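PDB 4OGZ: putative alpha-galactosidase/melibiase from Bacteroides fragilis, which probably hydrolyses terminal, non-reducing alpha-D-galactose residues of alpha-galactosides, including oligosaccharides and galactomannans. Local coordinates for residues A[412-418]-A[466-472]; A[278-282]-A[322-327]; A[41-47]-A[72-78]. Residues are numbered along the deposited sequence.

Contact 1 of 3, residues A[412-418]-A[466-472]; sequences SKAIACL and ECKVFIC
Ile415 overlaps Cys472 on one face of an antiparallel strand pair, its CG1 4.0 Å from Cys472 SG. Strands 413-418 and 467-472 are extended, 4.6 Å apart at closest, with directions 159° apart. Hydrogen-bonded pairs Lys413-Cys472, Ile415-Phe470 and Cys417-Lys468 alternate with non-hydrogen-bonded pairs Ala414-Ile471, Ala416-Val469 and Leu418-Cys467. Six N-to-O bonds zip the ladder, from Ile415 N to Phe470 O at 2.7 Å to Lys413 N to Cys472 O at 3.1 Å. Phe470 (chi1 m) shares the Ile415 face and meets Cys417 SG (chi1 m) with its ring edge, CE2 at 4.4 Å; Trp458 packs edge-to-face on it. On the other face, where Ala414, Cys467, Val469 and Ile471 pack against helices 341-353 and 378-384, Ala416 CB lies 3.9 Å from Cys467 SG and 4.1 Å from Val469 CG2. These are central strands of the C-terminal beta-sandwich. The helix-covered face is thus apolar; the Ile415 face is largely buried, but its lysines lead away, Lys468 NZ salt-bridging Glu466 OE2 at 2.9 Å.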
ATOM      1  N   SER A 412      -4.176  22.677  -1.413  1.00 21.34           N
ATOM      2  CA  SER A 412      -5.455  22.220  -1.974  1.00 20.93           C
ATOM      3  C   SER A 412      -6.087  21.135  -1.109  1.00 20.49           C
ATOM      4  O   SER A 412      -5.469  20.644  -0.166  1.00 17.04           O
ATOM      5  CB  SER A 412      -5.259  21.716  -3.405  1.00 21.65           C
ATOM      6  OG  SER A 412      -4.473  20.530  -3.438  1.00 20.78           O
ATOM      7  N   LYS A 413      -7.328  20.772  -1.457  1.00 20.96           N
ATOM      8  CA  LYS A 413      -8.027  19.675  -0.850  1.00 20.01           C
ATOM      9  C   LYS A 413      -8.579  18.736  -1.900  1.00 18.66           C
ATOM     10  O   LYS A 413      -9.114  19.186  -2.907  1.00 19.80           O
ATOM     11  CB  LYS A 413      -9.208  20.178  -0.009  1.00 23.04           C
ATOM     12  CG  LYS A 413      -8.780  21.045   1.155  1.00 25.56           C
ATOM     13  CD  LYS A 413      -9.991  21.441   1.975  1.00 28.17           C
ATOM     14  CE  LYS A 413      -9.735  22.726   2.730  1.00 29.48           C
ATOM     15  NZ  LYS A 413      -8.678  22.575   3.736  1.00 29.50           N
ATOM     16  N   ALA A 414      -8.439  17.438  -1.657  1.00 16.34           N
ATOM     17  CA  ALA A 414      -9.168  16.417  -2.431  1.00 17.87           C
ATOM     18  C   ALA A 414     -10.517  16.178  -1.819  1.00 16.17           C
ATOM     19  O   ALA A 414     -10.636  16.065  -0.631  1.00 16.63           O
ATOM     20  CB  ALA A 414      -8.391  15.129  -2.488  1.00 16.71           C
ATOM     21  N   ILE A 415     -11.530  16.093  -2.664  1.00 18.88           N
ATOM     22  CA  ILE A 415     -12.882  15.865  -2.244  1.00 20.84           C
ATOM     23  C   ILE A 415     -13.401  14.677  -2.968  1.00 20.90           C
ATOM     24  O   ILE A 415     -13.329  14.623  -4.205  1.00 23.87           O
ATOM     25  CB  ILE A 415     -13.769  17.075  -2.604  1.00 22.57           C
ATOM     26  CG1 ILE A 415     -13.384  18.293  -1.776  1.00 23.37           C
ATOM     27  CG2 ILE A 415     -15.235  16.733  -2.389  1.00 22.15           C
ATOM     28  CD1 ILE A 415     -13.738  18.179  -0.299  1.00 23.48           C
ATOM     29  N   ALA A 416     -13.944  13.719  -2.227  1.00 19.16           N
ATOM     30  CA  ALA A 416     -14.550  12.587  -2.851  1.00 19.22           C
ATOM     31  C   ALA A 416     -16.013  12.552  -2.486  1.00 18.11           C
ATOM     32  O   ALA A 416     -16.371  12.594  -1.316  1.00 17.57           O
ATOM     33  CB  ALA A 416     -13.824  11.272  -2.446  1.00 20.79           C
ATOM     34  N   CYS A 417     -16.847  12.433  -3.520  1.00 19.71           N
ATOM     35  CA  CYS A 417     -18.261  12.279  -3.385  1.00 19.63           C
ATOM     36  C   CYS A 417     -18.589  10.866  -3.792  1.00 20.49           C
ATOM     37  O   CYS A 417     -18.387  10.480  -4.967  1.00 18.17           O
ATOM     38  CB  CYS A 417     -18.972  13.251  -4.325  1.00 20.88           C
ATOM     39  SG  CYS A 417     -18.643  14.999  -3.964  1.00 19.30           S
ATOM     40  N   LEU A 418     -19.131  10.089  -2.865  1.00 21.76           N
ATOM     41  CA  LEU A 418     -19.417   8.652  -3.112  1.00 18.92           C
ATOM     42  C   LEU A 418     -20.872   8.351  -3.002  1.00 21.05           C
ATOM     43  O   LEU A 418     -21.518   8.799  -2.044  1.00 23.63           O
ATOM     44  CB  LEU A 418     -18.684   7.831  -2.075  1.00 19.30           C
ATOM     45  CG  LEU A 418     -18.834   6.315  -2.011  1.00 20.57           C
ATOM     46  CD1 LEU A 418     -18.209   5.694  -3.239  1.00 21.77           C
ATOM     47  CD2 LEU A 418     -18.187   5.799  -0.750  1.00 20.89           C
ATOM     48  N   GLU A 466     -20.867   5.102  -7.905  1.00 22.31           N
ATOM     49  CA  GLU A 466     -19.858   5.943  -8.509  1.00 21.31           C
ATOM     50  C   GLU A 466     -19.238   6.829  -7.426  1.00 21.98           C
ATOM     51  O   GLU A 466     -19.907   7.266  -6.479  1.00 19.53           O
ATOM     52  CB  GLU A 466     -20.424   6.819  -9.629  1.00 22.67           C
ATOM     53  CG  GLU A 466     -19.369   7.674 -10.339  1.00 23.35           C
ATOM     54  CD  GLU A 466     -19.907   8.574 -11.449  1.00 27.31           C
ATOM     55  OE1 GLU A 466     -21.143   8.654 -11.686  1.00 28.35           O
ATOM     56  OE2 GLU A 466     -19.068   9.234 -12.082  1.00 29.68           O
ATOM     57  N   CYS A 467     -17.948   7.059  -7.571  1.00 22.17           N
ATOM     58  CA  CYS A 467     -17.270   8.038  -6.778  1.00 22.51           C
ATOM     59  C   CYS A 467     -16.723   9.054  -7.744  1.00 24.65           C
ATOM     60  O   CYS A 467     -16.231   8.683  -8.784  1.00 24.49           O
ATOM     61  CB  CYS A 467     -16.139   7.395  -5.980  1.00 23.84           C
ATOM     62  SG  CYS A 467     -15.380   8.543  -4.786  1.00 29.59           S
ATOM     63  N   LYS A 468     -16.834  10.343  -7.428  1.00 22.04           N
ATOM     64  CA  LYS A 468     -16.117  11.355  -8.163  0.50 21.79           C
ATOM     65  C   LYS A 468     -15.103  11.975  -7.205  1.00 22.35           C
ATOM     66  O   LYS A 468     -15.401  12.173  -6.008  1.00 22.35           O
ATOM     67  CB  LYS A 468     -17.077  12.397  -8.749  0.50 24.21           C
ATOM     68  CG  LYS A 468     -17.785  11.920 -10.015  0.50 26.20           C
ATOM     69  CD  LYS A 468     -18.627  13.018 -10.668  0.50 27.96           C
ATOM     70  CE  LYS A 468     -18.836  12.835 -12.163  0.50 29.65           C
ATOM     71  NZ  LYS A 468     -20.015  11.969 -12.441  0.50 29.18           N
ATOM     72  N   VAL A 469     -13.896  12.231  -7.709  1.00 18.25           N
ATOM     73  CA  VAL A 469     -12.821  12.811  -6.899  1.00 19.02           C
ATOM     74  C   VAL A 469     -12.347  14.096  -7.557  1.00 18.56           C
ATOM     75  O   VAL A 469     -12.023  14.118  -8.765  1.00 17.05           O
ATOM     76  CB  VAL A 469     -11.630  11.843  -6.728  1.00 19.99           C
ATOM     77  CG1 VAL A 469     -10.510  12.495  -5.934  1.00 19.90           C
ATOM     78  CG2 VAL A 469     -12.068  10.565  -6.028  1.00 22.53           C
ATOM     79  N   PHE A 470     -12.360  15.170  -6.777  1.00 17.79           N
ATOM     80  CA  PHE A 470     -11.994  16.471  -7.275  1.00 20.05           C
ATOM     81  C   PHE A 470     -10.875  16.998  -6.445  1.00 18.45           C
ATOM     82  O   PHE A 470     -10.929  16.871  -5.230  1.00 19.01           O
ATOM     83  CB  PHE A 470     -13.147  17.477  -7.164  1.00 20.28           C
ATOM     84  CG  PHE A 470     -14.397  17.040  -7.845  1.00 20.60           C
ATOM     85  CD1 PHE A 470     -14.502  17.068  -9.224  1.00 20.10           C
ATOM     86  CD2 PHE A 470     -15.476  16.576  -7.103  1.00 22.65           C
ATOM     87  CE1 PHE A 470     -15.667  16.680  -9.846  1.00 22.45           C
ATOM     88  CE2 PHE A 470     -16.648  16.193  -7.732  1.00 21.63           C
ATOM     89  CZ  PHE A 470     -16.739  16.245  -9.107  1.00 21.18           C
ATOM     90  N   ILE A 471      -9.912  17.668  -7.073  1.00 19.51           N
ATOM     91  CA  ILE A 471      -8.934  18.466  -6.321  1.00 19.02           C
ATOM     92  C   ILE A 471      -9.268  19.954  -6.445  1.00 18.93           C
ATOM     93  O   ILE A 471      -9.402  20.475  -7.535  1.00 18.19           O
ATOM     94  CB  ILE A 471      -7.524  18.161  -6.814  1.00 21.61           C
ATOM     95  CG1 ILE A 471      -7.181  16.732  -6.397  1.00 25.40           C
ATOM     96  CG2 ILE A 471      -6.521  19.144  -6.242  1.00 22.54           C
ATOM     97  CD1 ILE A 471      -5.855  16.255  -6.907  1.00 30.58           C
ATOM     98  N   CYS A 472      -9.365  20.630  -5.296  1.00 19.60           N
ATOM     99  CA  CYS A 472     -10.057  21.908  -5.177  1.00 19.69           C
ATOM    100  C   CYS A 472      -9.157  22.906  -4.539  1.00 20.60           C
ATOM    101  O   CYS A 472      -8.660  22.693  -3.437  1.00 18.65           O
ATOM    102  CB  CYS A 472     -11.302  21.753  -4.298  1.00 18.63           C
ATOM    103  SG  CYS A 472     -12.545  20.597  -4.991  1.00 20.13           S
TER

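Contact 2 of 3, residues A[278-282]-A[322-327]; sequences DIGDL and VVGIGG
Neither segment is a helix or strand: 278-282 and 322-327 are loops following the C-terminal ends of barrel strands 272-274 and 315-317, the end at which TIM-barrel active sites lie; the strands are neighbours in the parallel sheet of the catalytic domain. The first runs extended through Ile279 and Gly280, then bends in an inverse gamma turn centred on Asp281 (phi/psi -84/71), whose Leu282 N to Gly280 O bond is weak at 2.9 Å. The second makes a type II beta turn from Val322 to Ile325, with Ile325 N bonded to Val322 O at 3.2 Å; Gly324, at phi/psi 91/5, takes the positive phi of that turn. The chains come closest at Asp281 and Val322, CA to CA 5.6 Å. Side chains join them in two ways. Ile279 (chi1 t) sets CG2 3.9 Å from Val322 CG1, an apolar patch that Asn108 of helix 107-110 adjoins. Asp281 (chi1 t) reaches across to the second loop, its OD1 held by Tyr344 of helix 341-353 and its OD2 3.4 Å from Ile325 CG2. That OD2 also serves the poorly ordered glycine end of the loop: Gly327 N donates to Asp281 OD2 at 2.7 Å.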
ATOM      1  N   ASP A 278     -11.453  -9.676   7.234  1.00 24.55           N
ATOM      2  CA  ASP A 278     -10.935  -9.810   5.876  1.00 25.84           C
ATOM      3  C   ASP A 278     -11.900  -9.298   4.819  1.00 25.37           C
ATOM      4  O   ASP A 278     -13.105  -9.530   4.903  1.00 21.78           O
ATOM      5  CB  ASP A 278     -10.638 -11.237   5.548  1.00 24.00           C
ATOM      6  CG  ASP A 278      -9.433 -11.803   6.295  1.00 27.60           C
ATOM      7  OD1 ASP A 278      -8.631 -11.121   7.004  1.00 23.62           O
ATOM      8  OD2 ASP A 278      -9.297 -13.016   6.122  1.00 23.65           O
ATOM      9  N   ILE A 279     -11.330  -8.579   3.846  1.00 26.31           N
ATOM     10  CA  ILE A 279     -12.088  -7.978   2.779  1.00 26.33           C
ATOM     11  C   ILE A 279     -12.570  -9.072   1.834  1.00 28.12           C
ATOM     12  O   ILE A 279     -11.914 -10.096   1.621  1.00 32.33           O
ATOM     13  CB  ILE A 279     -11.273  -6.911   2.011  1.00 24.75           C
ATOM     14  CG1 ILE A 279     -12.178  -6.065   1.104  1.00 26.45           C
ATOM     15  CG2 ILE A 279     -10.153  -7.547   1.195  1.00 26.44           C
ATOM     16  CD1 ILE A 279     -11.461  -4.899   0.432  1.00 22.36           C
ATOM     17  N   GLY A 280     -13.761  -8.866   1.323  1.00 27.76           N
ATOM     18  CA  GLY A 280     -14.283  -9.706   0.264  1.00 34.07           C
ATOM     19  C   GLY A 280     -14.383  -8.937  -1.045  1.00 34.77           C
ATOM     20  O   GLY A 280     -14.366  -7.694  -1.080  1.00 45.15           O
ATOM     21  N   ASP A 281     -14.486  -9.692  -2.124  1.00 43.60           N
ATOM     22  CA  ASP A 281     -14.721  -9.121  -3.436  1.00 42.23           C
ATOM     23  C   ASP A 281     -16.248  -8.913  -3.556  1.00 40.72           C
ATOM     24  O   ASP A 281     -16.947  -9.621  -4.290  1.00 39.12           O
ATOM     25  CB  ASP A 281     -14.105 -10.027  -4.502  1.00 37.69           C
ATOM     26  CG  ASP A 281     -14.289  -9.505  -5.910  1.00 38.91           C
ATOM     27  OD1 ASP A 281     -14.633  -8.312  -6.090  1.00 36.26           O
ATOM     28  OD2 ASP A 281     -14.125 -10.322  -6.848  1.00 39.70           O
ATOM     29  N   LEU A 282     -16.742  -7.924  -2.798  1.00 43.82           N
ATOM     30  CA  LEU A 282     -18.169  -7.551  -2.785  1.00 38.32           C
ATOM     31  C   LEU A 282     -18.325  -6.144  -2.236  1.00 35.48           C
ATOM     32  O   LEU A 282     -17.463  -5.674  -1.499  1.00 32.98           O
ATOM     33  CB  LEU A 282     -19.001  -8.569  -1.981  1.00 45.95           C
ATOM     34  CG  LEU A 282     -19.032  -8.471  -0.447  1.00 44.60           C
ATOM     35  CD1 LEU A 282     -20.306  -9.112   0.090  1.00 44.12           C
ATOM     36  CD2 LEU A 282     -17.792  -9.100   0.171  1.00 42.58           C
ATOM     37  N   VAL A 322      -9.217  -5.371  -3.961  1.00 21.36           N
ATOM     38  CA  VAL A 322      -9.908  -6.440  -4.680  1.00 18.46           C
ATOM     39  C   VAL A 322     -10.246  -6.022  -6.112  1.00 19.08           C
ATOM     40  O   VAL A 322     -10.884  -6.779  -6.865  1.00 20.54           O
ATOM     41  CB  VAL A 322     -11.179  -6.923  -3.918  1.00 17.94           C
ATOM     42  CG1 VAL A 322     -10.780  -7.618  -2.622  1.00 15.33           C
ATOM     43  CG2 VAL A 322     -12.161  -5.778  -3.672  1.00 19.08           C
ATOM     44  N   VAL A 323      -9.747  -4.854  -6.503  1.00 21.69           N
ATOM     45  CA  VAL A 323      -9.777  -4.353  -7.876  1.00 22.83           C
ATOM     46  C   VAL A 323      -9.283  -5.442  -8.819  1.00 26.79           C
ATOM     47  O   VAL A 323      -8.191  -5.981  -8.609  1.00 31.16           O
ATOM     48  CB  VAL A 323      -8.851  -3.107  -8.047  1.00 20.81           C
ATOM     49  CG1 VAL A 323      -8.821  -2.612  -9.486  1.00 22.19           C
ATOM     50  CG2 VAL A 323      -9.274  -1.977  -7.124  1.00 20.77           C
ATOM     51  N   GLY A 324     -10.099  -5.803  -9.801  1.00 24.92           N
ATOM     52  CA  GLY A 324      -9.646  -6.677 -10.871  1.00 26.10           C
ATOM     53  C   GLY A 324      -9.848  -8.163 -10.638  1.00 29.65           C
ATOM     54  O   GLY A 324      -9.420  -8.979 -11.440  1.00 27.32           O
ATOM     55  N   ILE A 325     -10.493  -8.534  -9.548  1.00 32.33           N
ATOM     56  CA  ILE A 325     -10.650  -9.946  -9.242  1.00 34.17           C
ATOM     57  C   ILE A 325     -11.890 -10.496  -9.969  1.00 37.39           C
ATOM     58  O   ILE A 325     -11.849 -11.610 -10.458  1.00 39.99           O
ATOM     59  CB  ILE A 325     -10.688 -10.187  -7.722  1.00 31.20           C
ATOM     60  CG1 ILE A 325      -9.315  -9.829  -7.151  1.00 34.77           C
ATOM     61  CG2 ILE A 325     -11.079 -11.618  -7.391  1.00 36.75           C
ATOM     62  CD1 ILE A 325      -9.206 -10.028  -5.658  1.00 35.58           C
ATOM     63  N   GLY A 326     -12.950  -9.689 -10.065  1.00 50.19           N
ATOM     64  CA  GLY A 326     -14.186 -10.060 -10.771  1.00 54.55           C
ATOM     65  C   GLY A 326     -14.720 -11.430 -10.391  1.00 59.89           C
ATOM     66  O   GLY A 326     -15.116 -12.204 -11.261  1.00 77.21           O
ATOM     67  N   GLY A 327     -14.705 -11.748  -9.097  1.00 55.21           N
ATOM     68  CA  GLY A 327     -15.160 -13.063  -8.611  1.00 66.90           C
ATOM     69  C   GLY A 327     -14.167 -14.222  -8.706  1.00 73.97           C
ATOM     70  O   GLY A 327     -14.378 -15.258  -8.076  1.00 83.02           O
TER

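Contact 3 of 3, residues A[41-47]-A[72-78]; sequences IKWHAEN and KVMLKAE
Ile41 packs its CG2 on Ala77 CB at 4.1 Å, in one sheet of the N-terminal Ig-like domain. Strand 42-46, an edge of that sheet, pairs antiparallel with residues 72-78 of strand 69-79; the axes approach to 4.6 Å, with directions 163° apart. Lys42 forms a hydrogen-bonded pair with Glu78, its N 3.0 Å from Glu78 O and its O 2.9 Å from Glu78 N. Trp43 (chi1 m, chi2 -93°) turns to the opposite, inward face in a non-hydrogen-bonded pair with Ala77, its CD1 4.0 Å from Ala77 CB; the indole lies against strand 28-36 of the facing sheet, NE1 hydrogen-bonded to Thr35 OG1. His44 pairs with Lys76 through His44 N to Lys76 O at 2.7 Å and Lys76 N to His44 O at 2.9 Å, its imidazole on the outer face with Lys76 and Glu78. Ala45 returns inward opposite Leu75, its CB 3.9 Å from Leu75 CD2 and 4.1 Å from Val73 CG1. Glu46 completes the alternation with selenomethionine Met74, Glu46 N to Met74 O at 2.8 Å and Met74 N to Glu46 O at 3.0 Å. Just past the strand, Asn47 has positive phi (76°), and its side-chain amide adds one further bond: Asn47 ND2 donates to Lys72 O at 3.0 Å.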
ATOM      1  N   ILE A  41      15.483   5.706 -20.470  1.00 31.70           N
ATOM      2  CA  ILE A  41      15.636   6.816 -19.555  1.00 26.41           C
ATOM      3  C   ILE A  41      16.980   6.704 -18.856  1.00 25.02           C
ATOM      4  O   ILE A  41      17.448   5.621 -18.574  1.00 24.05           O
ATOM      5  CB  ILE A  41      14.474   6.806 -18.547  1.00 29.42           C
ATOM      6  CG1 ILE A  41      13.229   7.348 -19.242  1.00 36.58           C
ATOM      7  CG2 ILE A  41      14.783   7.627 -17.301  1.00 29.12           C
ATOM      8  CD1 ILE A  41      11.987   7.352 -18.401  1.00 37.23           C
ATOM      9  N   LYS A  42      17.589   7.845 -18.564  1.00 27.59           N
ATOM     10  CA  LYS A  42      18.771   7.909 -17.726  1.00 28.91           C
ATOM     11  C   LYS A  42      18.514   8.846 -16.543  1.00 25.13           C
ATOM     12  O   LYS A  42      17.939   9.919 -16.708  1.00 21.89           O
ATOM     13  CB  LYS A  42      19.965   8.451 -18.513  1.00 34.03           C
ATOM     14  CG  LYS A  42      21.297   7.820 -18.163  1.00 41.73           C
ATOM     15  CD  LYS A  42      22.440   8.614 -18.772  1.00 53.49           C
ATOM     16  CE  LYS A  42      23.784   8.172 -18.203  1.00 55.76           C
ATOM     17  NZ  LYS A  42      24.919   8.424 -19.130  1.00 59.12           N
ATOM     18  N   TRP A  43      18.992   8.455 -15.373  1.00 22.07           N
ATOM     19  CA  TRP A  43      18.718   9.181 -14.161  1.00 22.82           C
ATOM     20  C   TRP A  43      19.982   9.837 -13.629  1.00 22.79           C
ATOM     21  O   TRP A  43      21.093   9.371 -13.865  1.00 23.15           O
ATOM     22  CB  TRP A  43      18.195   8.246 -13.093  1.00 22.24           C
ATOM     23  CG  TRP A  43      16.819   7.816 -13.246  1.00 22.49           C
ATOM     24  CD1 TRP A  43      15.718   8.389 -12.700  1.00 21.35           C
ATOM     25  CD2 TRP A  43      16.365   6.657 -13.962  1.00 19.30           C
ATOM     26  NE1 TRP A  43      14.592   7.657 -13.038  1.00 19.92           N
ATOM     27  CE2 TRP A  43      14.971   6.588 -13.808  1.00 21.05           C
ATOM     28  CE3 TRP A  43      16.998   5.671 -14.699  1.00 20.62           C
ATOM     29  CZ2 TRP A  43      14.193   5.541 -14.375  1.00 19.34           C
ATOM     30  CZ3 TRP A  43      16.229   4.646 -15.270  1.00 19.00           C
ATOM     31  CH2 TRP A  43      14.854   4.592 -15.089  1.00 20.47           C
ATOM     32  N   HIS A  44      19.791  10.926 -12.904  1.00 22.85           N
ATOM     33  CA  HIS A  44      20.889  11.590 -12.223  1.00 26.41           C
ATOM     34  C   HIS A  44      20.417  12.002 -10.864  1.00 22.85           C
ATOM     35  O   HIS A  44      19.223  12.256 -10.652  1.00 20.13           O
ATOM     36  CB  HIS A  44      21.413  12.806 -13.029  1.00 31.11           C
ATOM     37  CG  HIS A  44      21.872  12.435 -14.397  1.00 39.08           C
ATOM     38  ND1 HIS A  44      23.185  12.124 -14.685  1.00 47.02           N
ATOM     39  CD2 HIS A  44      21.173  12.235 -15.543  1.00 42.15           C
ATOM     40  CE1 HIS A  44      23.284  11.797 -15.963  1.00 49.49           C
ATOM     41  NE2 HIS A  44      22.078  11.857 -16.506  1.00 43.14           N
ATOM     42  N   ALA A  45      21.362  12.021  -9.933  1.00 23.54           N
ATOM     43  CA  ALA A  45      21.065  12.440  -8.596  1.00 23.99           C
ATOM     44  C   ALA A  45      22.159  13.381  -8.151  1.00 26.24           C
ATOM     45  O   ALA A  45      23.318  13.098  -8.346  1.00 27.59           O
ATOM     46  CB  ALA A  45      20.989  11.247  -7.672  1.00 21.57           C
ATOM     47  N   GLU A  46      21.776  14.511  -7.580  1.00 28.51           N
ATOM     48  CA  GLU A  46      22.727  15.419  -6.972  1.00 34.39           C
ATOM     49  C   GLU A  46      22.418  15.426  -5.480  1.00 30.74           C
ATOM     50  O   GLU A  46      21.254  15.364  -5.041  1.00 25.11           O
ATOM     51  CB  GLU A  46      22.661  16.798  -7.649  1.00 40.68           C
ATOM     52  CG  GLU A  46      23.446  17.926  -6.979  1.00 55.62           C
ATOM     53  CD  GLU A  46      24.965  17.723  -6.981  1.00 76.33           C
ATOM     54  OE1 GLU A  46      25.440  16.687  -7.496  1.00 86.74           O
ATOM     55  OE2 GLU A  46      25.703  18.608  -6.474  1.00 84.88           O
ATOM     56  N   ASN A  47      23.466  15.405  -4.682  1.00 29.02           N
ATOM     57  CA  ASN A  47      23.302  15.490  -3.233  1.00 28.93           C
ATOM     58  C   ASN A  47      22.803  14.217  -2.521  1.00 26.62           C
ATOM     59  O   ASN A  47      22.161  14.294  -1.479  1.00 23.77           O
ATOM     60  CB  ASN A  47      22.323  16.622  -2.895  1.00 30.36           C
ATOM     61  CG  ASN A  47      22.793  17.409  -1.714  1.00 39.92           C
ATOM     62  OD1 ASN A  47      23.969  17.728  -1.635  1.00 30.84           O
ATOM     63  ND2 ASN A  47      21.903  17.664  -0.754  1.00 42.44           N
ATOM     64  N   LYS A  72      17.945  15.977   1.252  1.00 29.32           N
ATOM     65  CA  LYS A  72      17.171  16.422   0.108  1.00 23.97           C
ATOM     66  C   LYS A  72      18.046  16.236  -1.135  1.00 22.58           C
ATOM     67  O   LYS A  72      19.081  16.898  -1.316  1.00 22.32           O
ATOM     68  CB  LYS A  72      16.694  17.877   0.327  1.00 27.93           C
ATOM     69  CG  LYS A  72      15.734  18.041   1.504  1.00 35.64           C
ATOM     70  CD  LYS A  72      15.545  19.504   1.956  1.00 46.55           C
ATOM     71  CE  LYS A  72      15.499  19.640   3.485  1.00 48.18           C
ATOM     72  NZ  LYS A  72      14.742  20.831   3.982  1.00 43.02           N
ATOM     73  N   VAL A  73      17.624  15.306  -1.971  1.00 20.09           N
ATOM     74  CA  VAL A  73      18.337  14.879  -3.135  1.00 20.03           C
ATOM     75  C   VAL A  73      17.607  15.415  -4.351  1.00 21.66           C
ATOM     76  O   VAL A  73      16.368  15.307  -4.423  1.00 25.66           O
ATOM     77  CB  VAL A  73      18.360  13.325  -3.192  1.00 20.12           C
ATOM     78  CG1 VAL A  73      19.071  12.827  -4.453  1.00 19.77           C
ATOM     79  CG2 VAL A  73      18.977  12.750  -1.910  1.00 19.94           C
HETATM   80  N   MSE A  74      18.338  15.891  -5.357  1.00 21.38           N
HETATM   81  CA  MSE A  74      17.689  16.373  -6.582  1.00 23.64           C
HETATM   82  C   MSE A  74      17.872  15.313  -7.616  1.00 24.97           C
HETATM   83  O   MSE A  74      18.990  14.934  -7.905  1.00 27.74           O
HETATM   84  CB  MSE A  74      18.234  17.719  -7.066  1.00 30.67           C
HETATM   85  CG  MSE A  74      17.853  18.815  -6.057  1.00 42.55           C
HETATM   86 SE   MSE A  74      15.906  19.253  -5.959  0.75 58.46          SE
HETATM   87  CE  MSE A  74      15.396  18.912  -7.814  1.00 39.97           C
ATOM     88  N   LEU A  75      16.754  14.808  -8.141  1.00 20.87           N
ATOM     89  CA  LEU A  75      16.746  13.787  -9.175  1.00 23.03           C
ATOM     90  C   LEU A  75      16.393  14.395 -10.521  1.00 24.16           C
ATOM     91  O   LEU A  75      15.574  15.318 -10.625  1.00 25.99           O
ATOM     92  CB  LEU A  75      15.746  12.680  -8.847  1.00 19.81           C
ATOM     93  CG  LEU A  75      15.823  12.004  -7.467  1.00 19.29           C
ATOM     94  CD1 LEU A  75      14.677  11.026  -7.303  1.00 19.01           C
ATOM     95  CD2 LEU A  75      17.151  11.313  -7.268  1.00 22.33           C
ATOM     96  N   LYS A  76      17.047  13.885 -11.547  1.00 24.45           N
ATOM     97  CA  LYS A  76      16.724  14.246 -12.889  1.00 27.19           C
ATOM     98  C   LYS A  76      16.583  12.963 -13.702  1.00 25.21           C
ATOM     99  O   LYS A  76      17.378  12.047 -13.549  1.00 28.11           O
ATOM    100  CB  LYS A  76      17.813  15.158 -13.455  1.00 29.92           C
ATOM    101  CG  LYS A  76      17.411  15.880 -14.729  1.00 33.07           C
ATOM    102  CD  LYS A  76      18.253  17.116 -15.013  1.00 38.79           C
ATOM    103  CE  LYS A  76      17.530  17.994 -16.036  1.00 39.27           C
ATOM    104  NZ  LYS A  76      18.345  19.129 -16.542  1.00 36.67           N
ATOM    105  N   ALA A  77      15.543  12.893 -14.524  1.00 23.70           N
ATOM    106  CA  ALA A  77      15.374  11.818 -15.479  1.00 25.37           C
ATOM    107  C   ALA A  77      15.317  12.396 -16.878  1.00 23.48           C
ATOM    108  O   ALA A  77      14.654  13.412 -17.116  1.00 22.12           O
ATOM    109  CB  ALA A  77      14.106  11.030 -15.180  1.00 26.27           C
ATOM    110  N   GLU A  78      16.001  11.756 -17.815  1.00 27.63           N
ATOM    111  CA  GLU A  78      16.084  12.298 -19.180  1.00 31.01           C
ATOM    112  C   GLU A  78      15.814  11.218 -20.192  1.00 32.13           C
ATOM    113  O   GLU A  78      16.193  10.056 -19.984  1.00 32.22           O
ATOM    114  CB  GLU A  78      17.472  12.955 -19.426  1.00 34.40           C
ATOM    115  CG  GLU A  78      18.024  13.704 -18.214  1.00 43.09           C
ATOM    116  CD  GLU A  78      19.256  14.559 -18.507  1.00 46.40           C
ATOM    117  OE1 GLU A  78      20.265  13.991 -18.965  1.00 52.78           O
ATOM    118  OE2 GLU A  78      19.217  15.791 -18.250  1.00 51.76           O
TER

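How the contacts relate
The three contacts sample three modules in series along the chain: contact 3 in the N-terminal Ig-like domain, contact 2 in the TIM barrel and contact 1 in the C-terminal sandwich. Contacts 1 and 3 share one solution, an antiparallel ladder burying nearly equal areas, 574 and 576 Å². Position separates them: contact 1 pairs inner strands, with mostly buried side chains on both faces and two lysines leading outward, whereas contact 3 uses an edge strand, with one face toward its core and the other largely charged or polar. Contact 2, also mostly buried, joins irregular loops through less than half that area. None touch; contacts 1 and 2 are nearest, about 12 Å between nearest atoms, and helix 341-353 borders both.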